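Long-range contact in p800 reaction center core protein (Heliobacterium modesticaldum, PDB 5V8K), which forms the homodimeric core of a photosynthetic reaction center, binding pigments that harvest light and, with an iron-sulfur cluster, probably carry light-driven electron transfer: residues Arg543-Lys554 / Gly566-Leu575. Sequence-based numbering, arbitrary orientation.
With AOH (8(1)-OH-Chlorophyll aF), chain E.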
ATOM      1  N   ARG A 543     -13.138 -12.260  -0.515  1.00 37.10           N
ATOM      2  CA  ARG A 543     -13.574 -12.941   0.690  1.00 38.24           C
ATOM      3  C   ARG A 543     -13.910 -14.401   0.428  1.00 40.26           C
ATOM      4  O   ARG A 543     -13.625 -15.265   1.264  1.00 38.49           O
ATOM      5  CB  ARG A 543     -14.772 -12.235   1.270  1.00 37.50           C
ATOM      6  CG  ARG A 543     -15.060 -12.693   2.717  1.00 38.90           C
ATOM      7  CD  ARG A 543     -16.082 -13.824   2.778  1.00 40.33           C
ATOM      8  NE  ARG A 543     -16.187 -14.379   4.121  1.00 39.42           N
ATOM      9  CZ  ARG A 543     -17.039 -15.338   4.450  1.00 43.92           C
ATOM     10  NH1 ARG A 543     -17.830 -15.848   3.527  1.00 40.18           N
ATOM     11  NH2 ARG A 543     -17.088 -15.793   5.686  1.00 39.67           N
ATOM     12  N   GLY A 544     -14.567 -14.694  -0.694  1.00 34.76           N
ATOM     13  CA  GLY A 544     -14.883 -16.074  -1.012  1.00 35.85           C
ATOM     14  C   GLY A 544     -13.657 -16.950  -1.156  1.00 35.64           C
ATOM     15  O   GLY A 544     -13.646 -18.105  -0.713  1.00 38.19           O
ATOM     16  N   SER A 545     -12.615 -16.431  -1.808  1.00 39.75           N
ATOM     17  CA  SER A 545     -11.352 -17.156  -1.896  1.00 36.44           C
ATOM     18  C   SER A 545     -10.891 -17.615  -0.515  1.00 36.32           C
ATOM     19  O   SER A 545     -10.496 -18.771  -0.327  1.00 37.23           O
ATOM     20  CB  SER A 545     -10.289 -16.267  -2.530  1.00 35.42           C
ATOM     21  OG  SER A 545      -9.093 -16.990  -2.654  1.00 36.13           O
ATOM     22  N   ARG A 546     -10.905 -16.692   0.452  1.00 37.89           N
ATOM     23  CA  ARG A 546     -10.420 -16.973   1.793  1.00 37.50           C
ATOM     24  C   ARG A 546     -11.302 -17.977   2.538  1.00 38.85           C
ATOM     25  O   ARG A 546     -10.796 -18.835   3.264  1.00 38.97           O
ATOM     26  CB  ARG A 546     -10.327 -15.655   2.559  1.00 38.24           C
ATOM     27  CG  ARG A 546      -9.193 -14.762   2.044  1.00 37.85           C
ATOM     28  CD  ARG A 546      -9.362 -13.303   2.448  1.00 37.83           C
ATOM     29  NE  ARG A 546      -9.899 -13.097   3.792  1.00 37.86           N
ATOM     30  CZ  ARG A 546     -10.926 -12.305   4.079  1.00 39.97           C
ATOM     31  NH1 ARG A 546     -11.364 -12.216   5.326  1.00 39.14           N
ATOM     32  NH2 ARG A 546     -11.552 -11.615   3.140  1.00 37.17           N
ATOM     33  N   ASP A 547     -12.622 -17.892   2.376  1.00 38.79           N
ATOM     34  CA  ASP A 547     -13.511 -18.826   3.060  1.00 43.18           C
ATOM     35  C   ASP A 547     -13.301 -20.247   2.544  1.00 44.63           C
ATOM     36  O   ASP A 547     -13.318 -21.207   3.315  1.00 42.34           O
ATOM     37  CB  ASP A 547     -14.949 -18.367   2.862  1.00 39.83           C
ATOM     38  CG  ASP A 547     -15.911 -18.941   3.913  1.00 45.39           C
ATOM     39  OD1 ASP A 547     -15.636 -18.823   5.137  1.00 44.12           O
ATOM     40  OD2 ASP A 547     -16.940 -19.500   3.494  1.00 46.76           O
ATOM     41  N   GLU A 548     -13.031 -20.378   1.251  1.00 46.65           N
ATOM     42  CA  GLU A 548     -12.749 -21.663   0.623  1.00 43.18           C
ATOM     43  C   GLU A 548     -11.394 -22.199   1.056  1.00 46.73           C
ATOM     44  O   GLU A 548     -11.253 -23.389   1.339  1.00 47.53           O
ATOM     45  CB  GLU A 548     -12.802 -21.489  -0.906  1.00 43.42           C
ATOM     46  CG  GLU A 548     -12.578 -22.716  -1.762  1.00 44.47           C
ATOM     47  CD  GLU A 548     -12.821 -22.435  -3.257  1.00 50.90           C
ATOM     48  OE1 GLU A 548     -13.735 -23.085  -3.825  1.00 49.41           O
ATOM     49  OE2 GLU A 548     -12.094 -21.573  -3.851  1.00 46.94           O
ATOM     50  N   GLY A 549     -10.381 -21.334   1.120  1.00 43.62           N
ATOM     51  CA  GLY A 549      -9.064 -21.779   1.532  1.00 43.14           C
ATOM     52  C   GLY A 549      -9.013 -22.097   3.016  1.00 44.63           C
ATOM     53  O   GLY A 549      -8.237 -22.951   3.453  1.00 46.60           O
ATOM     54  N   ALA A 550      -9.826 -21.399   3.808  1.00 41.93           N
ATOM     55  CA  ALA A 550      -9.860 -21.604   5.250  1.00 39.46           C
ATOM     56  C   ALA A 550     -10.266 -23.034   5.602  1.00 40.90           C
ATOM     57  O   ALA A 550      -9.830 -23.560   6.624  1.00 41.29           O
ATOM     58  CB  ALA A 550     -10.849 -20.640   5.885  1.00 39.23           C
ATOM     59  N   MET A 551     -11.060 -23.687   4.748  1.00 43.63           N
ATOM     60  CA  MET A 551     -11.493 -25.054   5.020  1.00 45.13           C
ATOM     61  C   MET A 551     -10.330 -26.027   4.956  1.00 47.25           C
ATOM     62  O   MET A 551     -10.314 -27.023   5.683  1.00 47.56           O
ATOM     63  CB  MET A 551     -12.557 -25.482   4.024  1.00 46.06           C
ATOM     64  CG  MET A 551     -13.880 -24.752   4.157  1.00 50.91           C
ATOM     65  SD  MET A 551     -15.005 -25.281   2.827  1.00 51.27           S
ATOM     66  CE  MET A 551     -15.447 -26.894   3.379  1.00 54.07           C
ATOM     67  N   VAL A 552      -9.350 -25.748   4.099  1.00 42.55           N
ATOM     68  CA  VAL A 552      -8.163 -26.587   3.997  1.00 45.11           C
ATOM     69  C   VAL A 552      -7.290 -26.425   5.240  1.00 46.06           C
ATOM     70  O   VAL A 552      -6.744 -27.400   5.763  1.00 43.29           O
ATOM     71  CB  VAL A 552      -7.395 -26.225   2.711  1.00 42.39           C
ATOM     72  CG1 VAL A 552      -6.059 -26.987   2.614  1.00 42.41           C
ATOM     73  CG2 VAL A 552      -8.246 -26.525   1.517  1.00 42.78           C
ATOM     74  N   LEU A 553      -7.105 -25.185   5.696  1.00 40.92           N
ATOM     75  CA  LEU A 553      -6.304 -24.951   6.891  1.00 40.59           C
ATOM     76  C   LEU A 553      -6.953 -25.598   8.134  1.00 45.51           C
ATOM     77  O   LEU A 553      -6.279 -26.264   8.934  1.00 42.25           O
ATOM     78  CB  LEU A 553      -6.108 -23.448   7.085  1.00 39.82           C
ATOM     79  CG  LEU A 553      -5.157 -22.797   6.063  1.00 41.83           C
ATOM     80  CD1 LEU A 553      -5.370 -21.334   5.991  1.00 38.22           C
ATOM     81  CD2 LEU A 553      -3.751 -23.063   6.439  1.00 38.08           C
ATOM     82  N   LYS A 554      -8.264 -25.417   8.306  1.00 42.05           N
ATOM     83  CA  LYS A 554      -8.963 -26.057   9.430  1.00 43.21           C
ATOM     84  C   LYS A 554      -8.832 -27.564   9.352  1.00 44.65           C
ATOM     85  O   LYS A 554      -8.466 -28.217  10.336  1.00 45.44           O
ATOM     86  CB  LYS A 554     -10.434 -25.645   9.455  1.00 43.48           C
ATOM     87  CG  LYS A 554     -11.284 -26.282  10.631  1.00 44.84           C
ATOM     88  CD  LYS A 554     -12.726 -25.790  10.571  1.00 45.12           C
ATOM     89  CE  LYS A 554     -13.673 -26.570  11.533  1.00 57.20           C
ATOM     90  NZ  LYS A 554     -13.210 -26.361  12.936  1.00 57.38           N
ATOM     91  N   GLY A 566      -6.962 -24.923  14.628  1.00 47.84           N
ATOM     92  CA  GLY A 566      -7.678 -24.824  13.366  1.00 47.89           C
ATOM     93  C   GLY A 566      -8.957 -24.011  13.438  1.00 49.17           C
ATOM     94  O   GLY A 566      -9.411 -23.511  12.412  1.00 47.53           O
ATOM     95  N   LYS A 567      -9.555 -23.880  14.629  1.00 50.29           N
ATOM     96  CA  LYS A 567     -10.743 -23.039  14.785  1.00 51.69           C
ATOM     97  C   LYS A 567     -10.510 -21.597  14.362  1.00 49.10           C
ATOM     98  O   LYS A 567     -11.473 -20.880  14.084  1.00 49.52           O
ATOM     99  CB  LYS A 567     -11.216 -23.076  16.237  1.00 54.13           C
ATOM    100  CG  LYS A 567     -12.029 -24.279  16.539  1.00 57.47           C
ATOM    101  CD  LYS A 567     -12.089 -24.549  18.007  1.00 65.12           C
ATOM    102  CE  LYS A 567     -13.117 -25.650  18.289  1.00 71.67           C
ATOM    103  NZ  LYS A 567     -12.755 -26.477  19.485  1.00 77.12           N
ATOM    104  N   MET A 568      -9.254 -21.163  14.331  1.00 48.06           N
ATOM    105  CA  MET A 568      -8.901 -19.862  13.776  1.00 48.18           C
ATOM    106  C   MET A 568      -9.395 -19.736  12.338  1.00 50.47           C
ATOM    107  O   MET A 568      -9.633 -18.623  11.851  1.00 46.10           O
ATOM    108  CB  MET A 568      -7.377 -19.702  13.837  1.00 46.35           C
ATOM    109  CG  MET A 568      -6.776 -18.410  13.262  1.00 53.97           C
ATOM    110  SD  MET A 568      -7.280 -16.902  14.135  1.00 59.94           S
ATOM    111  CE  MET A 568      -7.148 -17.348  15.845  1.00 55.48           C
ATOM    112  N   TYR A 569      -9.539 -20.872  11.647  1.00 46.86           N
ATOM    113  CA  TYR A 569     -10.031 -20.931  10.280  1.00 43.67           C
ATOM    114  C   TYR A 569     -11.356 -21.670  10.172  1.00 45.51           C
ATOM    115  O   TYR A 569     -11.653 -22.277   9.139  1.00 44.36           O
ATOM    116  CB  TYR A 569      -8.980 -21.560   9.365  1.00 42.74           C
ATOM    117  CG  TYR A 569      -7.803 -20.650   9.267  1.00 41.29           C
ATOM    118  CD1 TYR A 569      -7.891 -19.491   8.545  1.00 42.02           C
ATOM    119  CD2 TYR A 569      -6.630 -20.911   9.936  1.00 42.11           C
ATOM    120  CE1 TYR A 569      -6.839 -18.608   8.489  1.00 44.23           C
ATOM    121  CE2 TYR A 569      -5.558 -20.029   9.873  1.00 40.19           C
ATOM    122  CZ  TYR A 569      -5.672 -18.890   9.156  1.00 43.45           C
ATOM    123  OH  TYR A 569      -4.613 -18.000   9.044  1.00 41.30           O
ATOM    124  N   ASN A 570     -12.185 -21.579  11.224  1.00 50.03           N
ATOM    125  CA  ASN A 570     -13.568 -22.066  11.167  1.00 50.25           C
ATOM    126  C   ASN A 570     -14.312 -21.427  10.010  1.00 49.58           C
ATOM    127  O   ASN A 570     -15.144 -22.066   9.365  1.00 50.07           O
ATOM    128  CB  ASN A 570     -14.304 -21.737  12.467  1.00 54.28           C
ATOM    129  CG  ASN A 570     -14.581 -22.936  13.321  1.00 58.00           C
ATOM    130  OD1 ASN A 570     -13.950 -23.991  13.228  1.00 58.92           O
ATOM    131  ND2 ASN A 570     -15.529 -22.760  14.202  1.00 64.40           N
ATOM    132  N   ARG A 571     -14.018 -20.161   9.733  1.00 47.01           N
ATOM    133  CA  ARG A 571     -14.489 -19.490   8.521  1.00 47.16           C
ATOM    134  C   ARG A 571     -13.645 -18.248   8.348  1.00 46.75           C
ATOM    135  O   ARG A 571     -12.940 -17.816   9.272  1.00 44.92           O
ATOM    136  CB  ARG A 571     -15.980 -19.135   8.604  1.00 46.14           C
ATOM    137  CG  ARG A 571     -16.322 -18.269   9.806  1.00 50.88           C
ATOM    138  CD  ARG A 571     -17.717 -17.697   9.698  1.00 48.98           C
ATOM    139  NE  ARG A 571     -18.051 -16.829  10.838  1.00 49.17           N
ATOM    140  CZ  ARG A 571     -17.729 -15.539  10.938  1.00 53.41           C
ATOM    141  NH1 ARG A 571     -17.038 -14.902   9.968  1.00 51.74           N
ATOM    142  NH2 ARG A 571     -18.115 -14.862  12.007  1.00 53.51           N
ATOM    143  N   ALA A 572     -13.689 -17.687   7.146  1.00 40.67           N
ATOM    144  CA  ALA A 572     -13.055 -16.392   6.978  1.00 36.15           C
ATOM    145  C   ALA A 572     -13.941 -15.328   7.611  1.00 39.01           C
ATOM    146  O   ALA A 572     -15.160 -15.484   7.739  1.00 36.01           O
ATOM    147  CB  ALA A 572     -12.809 -16.097   5.495  1.00 34.66           C
ATOM    148  N   LEU A 573     -13.314 -14.255   8.049  1.00 39.71           N
ATOM    149  CA  LEU A 573     -14.066 -13.062   8.384  1.00 39.25           C
ATOM    150  C   LEU A 573     -15.042 -12.747   7.247  1.00 39.60           C
ATOM    151  O   LEU A 573     -14.716 -12.908   6.067  1.00 40.82           O
ATOM    152  CB  LEU A 573     -13.113 -11.899   8.599  1.00 36.69           C
ATOM    153  CG  LEU A 573     -12.084 -12.038   9.717  1.00 38.77           C
ATOM    154  CD1 LEU A 573     -11.119 -10.952   9.496  1.00 38.39           C
ATOM    155  CD2 LEU A 573     -12.733 -11.869  10.999  1.00 40.26           C
ATOM    156  N   SER A 574     -16.251 -12.341   7.608  1.00 37.58           N
ATOM    157  CA  SER A 574     -17.296 -12.026   6.650  1.00 40.75           C
ATOM    158  C   SER A 574     -17.023 -10.683   5.988  1.00 39.48           C
ATOM    159  O   SER A 574     -16.123  -9.944   6.381  1.00 40.00           O
ATOM    160  CB  SER A 574     -18.657 -12.004   7.337  1.00 41.06           C
ATOM    161  OG  SER A 574     -18.748 -10.944   8.281  1.00 40.53           O
ATOM    162  N   LEU A 575     -17.806 -10.375   4.948  1.00 41.92           N
ATOM    163  CA  LEU A 575     -17.676  -9.083   4.279  1.00 40.55           C
ATOM    164  C   LEU A 575     -17.752  -7.964   5.298  1.00 37.55           C
ATOM    165  O   LEU A 575     -16.883  -7.093   5.339  1.00 39.42           O
ATOM    166  CB  LEU A 575     -18.764  -8.894   3.206  1.00 37.84           C
ATOM    167  CG  LEU A 575     -18.714  -9.842   2.000  1.00 43.06           C
ATOM    168  CD1 LEU A 575     -19.873  -9.586   1.138  1.00 39.16           C
ATOM    169  CD2 LEU A 575     -17.409  -9.680   1.161  1.00 38.76           C
TER
HETATM  170  C1  AOH E1003       0.763 -20.705   4.472  1.00 47.69           C
HETATM  171  C2  AOH E1003       0.997 -19.456   5.278  1.00 43.77           C
HETATM  172  C3  AOH E1003       1.994 -18.609   5.056  1.00 40.22           C
HETATM  173  C4  AOH E1003       2.986 -18.840   3.988  1.00 35.77           C
HETATM  174  C5  AOH E1003       2.134 -17.429   5.971  1.00 33.77           C
HETATM  175  C6  AOH E1003       3.127 -17.714   7.092  1.00 38.27           C
HETATM  176  C7  AOH E1003       3.389 -16.367   7.726  1.00 44.13           C
HETATM  177  C8  AOH E1003       4.228 -16.217   8.744  1.00 43.77           C
HETATM  178  C9  AOH E1003       4.885 -17.433   9.324  1.00 47.11           C
HETATM  179  C10 AOH E1003       4.385 -14.857   9.376  1.00 43.13           C
HETATM  180  C11 AOH E1003       5.320 -13.831   8.779  1.00 50.10           C
HETATM  181  C15 AOH E1003       7.128 -11.503   8.591  1.00 43.39           C
HETATM  182  C14 AOH E1003       6.044 -10.493  10.712  1.00 56.73           C
HETATM  183  C13 AOH E1003       6.130 -11.610   9.701  1.00 54.83           C
HETATM  184  C12 AOH E1003       5.313 -12.678   9.771  1.00 56.17           C
HETATM  185  NB  AOH E1003      -1.330 -13.077   3.225  1.00 35.88           N
HETATM  186  ND  AOH E1003      -4.619 -14.178   1.110  1.00 32.47           N
HETATM  187  C1A AOH E1003      -3.606 -16.624   2.658  1.00 36.15           C
HETATM  188  C1B AOH E1003      -0.633 -13.815   4.115  1.00 32.89           C
HETATM  189  C1C AOH E1003      -2.280 -10.766   1.534  1.00 33.82           C
HETATM  190  C1D AOH E1003      -5.382 -13.486   0.252  1.00 36.17           C
HETATM  191  C2A AOH E1003      -3.100 -17.941   3.174  1.00 39.39           C
HETATM  192  C2B AOH E1003       0.368 -13.081   4.746  1.00 36.56           C
HETATM  193  C2C AOH E1003      -2.566  -9.702   0.690  1.00 36.22           C
HETATM  194  C2D AOH E1003      -6.395 -14.278  -0.256  1.00 35.12           C
HETATM  195  C3A AOH E1003      -2.105 -17.378   4.190  1.00 36.15           C
HETATM  196  C3B AOH E1003       0.283 -11.820   4.166  1.00 32.83           C
HETATM  197  C3C AOH E1003      -3.685 -10.074  -0.030  1.00 32.60           C
HETATM  198  C3D AOH E1003      -6.223 -15.529   0.327  1.00 36.75           C
HETATM  199  C4A AOH E1003      -1.946 -15.918   3.853  1.00 36.89           C
HETATM  200  C4B AOH E1003      -0.741 -11.864   3.222  1.00 36.33           C
HETATM  201  C4C AOH E1003      -3.991 -11.360   0.444  1.00 31.11           C
HETATM  202  C4D AOH E1003      -5.094 -15.463   1.141  1.00 30.98           C
HETATM  203  CAA AOH E1003      -2.524 -18.799   2.058  1.00 43.32           C
HETATM  204  CAB AOH E1003       1.177 -10.779   4.645  1.00 33.38           C
HETATM  205  CAC AOH E1003      -4.300  -9.263  -1.087  1.00 38.39           C
HETATM  206  CAD AOH E1003      -6.586 -16.973   0.293  1.00 39.00           C
HETATM  207  CBA AOH E1003      -2.384 -20.255   2.505  1.00 48.64           C
HETATM  208  CBB AOH E1003       1.055  -9.494   4.494  1.00 32.55           C
HETATM  209  CBC AOH E1003      -5.778  -9.084  -0.965  1.00 26.92           C
HETATM  210  CBD AOH E1003      -5.715 -17.697   1.268  1.00 40.99           C
HETATM  211  CED AOH E1003      -7.740 -18.256   4.513  1.00 34.67           C
HETATM  212  CGA AOH E1003      -0.976 -20.655   2.831  1.00 52.74           C
HETATM  213  CGD AOH E1003      -6.551 -18.338   2.346  1.00 40.06           C
HETATM  214  CHA AOH E1003      -4.795 -16.668   1.779  1.00 36.43           C
HETATM  215  CHB AOH E1003      -0.936 -15.241   4.407  1.00 32.33           C
HETATM  216  CHC AOH E1003      -1.143 -10.707   2.439  1.00 32.61           C
HETATM  217  CHD AOH E1003      -5.128 -12.075  -0.106  1.00 28.53           C
HETATM  218  CMA AOH E1003      -2.584 -17.520   5.630  1.00 39.10           C
HETATM  219  CMB AOH E1003       1.335 -13.516   5.824  1.00 30.58           C
HETATM  220  CMC AOH E1003      -1.800  -8.417   0.552  1.00 31.12           C
HETATM  221  CMD AOH E1003      -7.443 -13.793  -1.217  1.00 34.23           C
HETATM  222  NA  AOH E1003      -2.916 -15.540   3.004  1.00 39.73           N
HETATM  223  NC  AOH E1003      -3.160 -11.769   1.417  1.00 37.80           N
HETATM  224  O1  AOH E1003      -4.043  -9.852  -2.386  1.00 44.92           O
HETATM  225  O1A AOH E1003      -0.035 -20.359   2.106  1.00 58.98           O
HETATM  226  O1D AOH E1003      -6.823 -19.526   2.323  1.00 42.57           O
HETATM  227  O2A AOH E1003      -0.631 -20.743   4.188  1.00 57.00           O
HETATM  228  O2D AOH E1003      -7.048 -17.557   3.453  1.00 34.59           O
HETATM  229  OBD AOH E1003      -7.712 -17.314  -0.212  1.00 42.41           O
HETATM  230 MG   AOH E1003      -3.120 -13.613   2.365  1.00 38.84          MG
HETATM  231  O   HOH W   1     -13.573 -10.338   4.891  1.00 37.43           O
HETATM  232  O   HOH W   2      -4.512 -12.944   4.179  1.00 40.58           O
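Arg543 and Asp547 of helix 543-560 meet Ala572 and Leu573 in a buried helix-to-loop contact, joined farther along by Leu553 on Tyr569; the chain 566-575 leads on into helix 575-599. The Arg543 guanidinium presents its edge to two successive carbonyls: NE donates to Leu573 O at 2.8 Å (164°) and NH2 to Ala572 O at 2.8 Å, each donor sitting above the carbonyl plane. The bend at chi2 (-94°) brings both nitrogens to these oxygens. Arg571 NH1, salt-bridged to Glu577, also donates to Ala572 O (3.0 Å), from the face of that carbonyl plane opposite Arg543 NH2. Asp547 lies over one face of the Arg543 guanidinium, a charge pairing without a directed N-H; its OD1 accepts from Ala572 N at 3.0 Å through the anti lone pair, while OD2 is bonded by Trp408 of the second subunit. Ala572 CB packs on the helix backbone, 3.6 Å from Asp547 N. Replacing Arg543 with a leucine would probably leave the Leu573 carbonyl without this donor, reduce Ala572 O to the Arg571 bond and take the facing charge from Asp547. Leu553 CD1 sits 3.8 Å from the Tyr569 ring centroid, 4° off the normal, a CH-pi contact. Ser545 OG donates to OBD of 8(1)-OH-chlorophyll aF at 2.8 Å; Arg546 sets CG 3.5 Å from C3D of this pigment and CB against Ala572 CB. The contact thus borders a chlorophyll pocket and, through Leu575, the [4Fe-4S] pocket of a type I reaction center. Ser574, whose OG also bonds a lipid, is the N-cap of helix 575-599; its N bonds Glu577 OE1, consistent with a capping box.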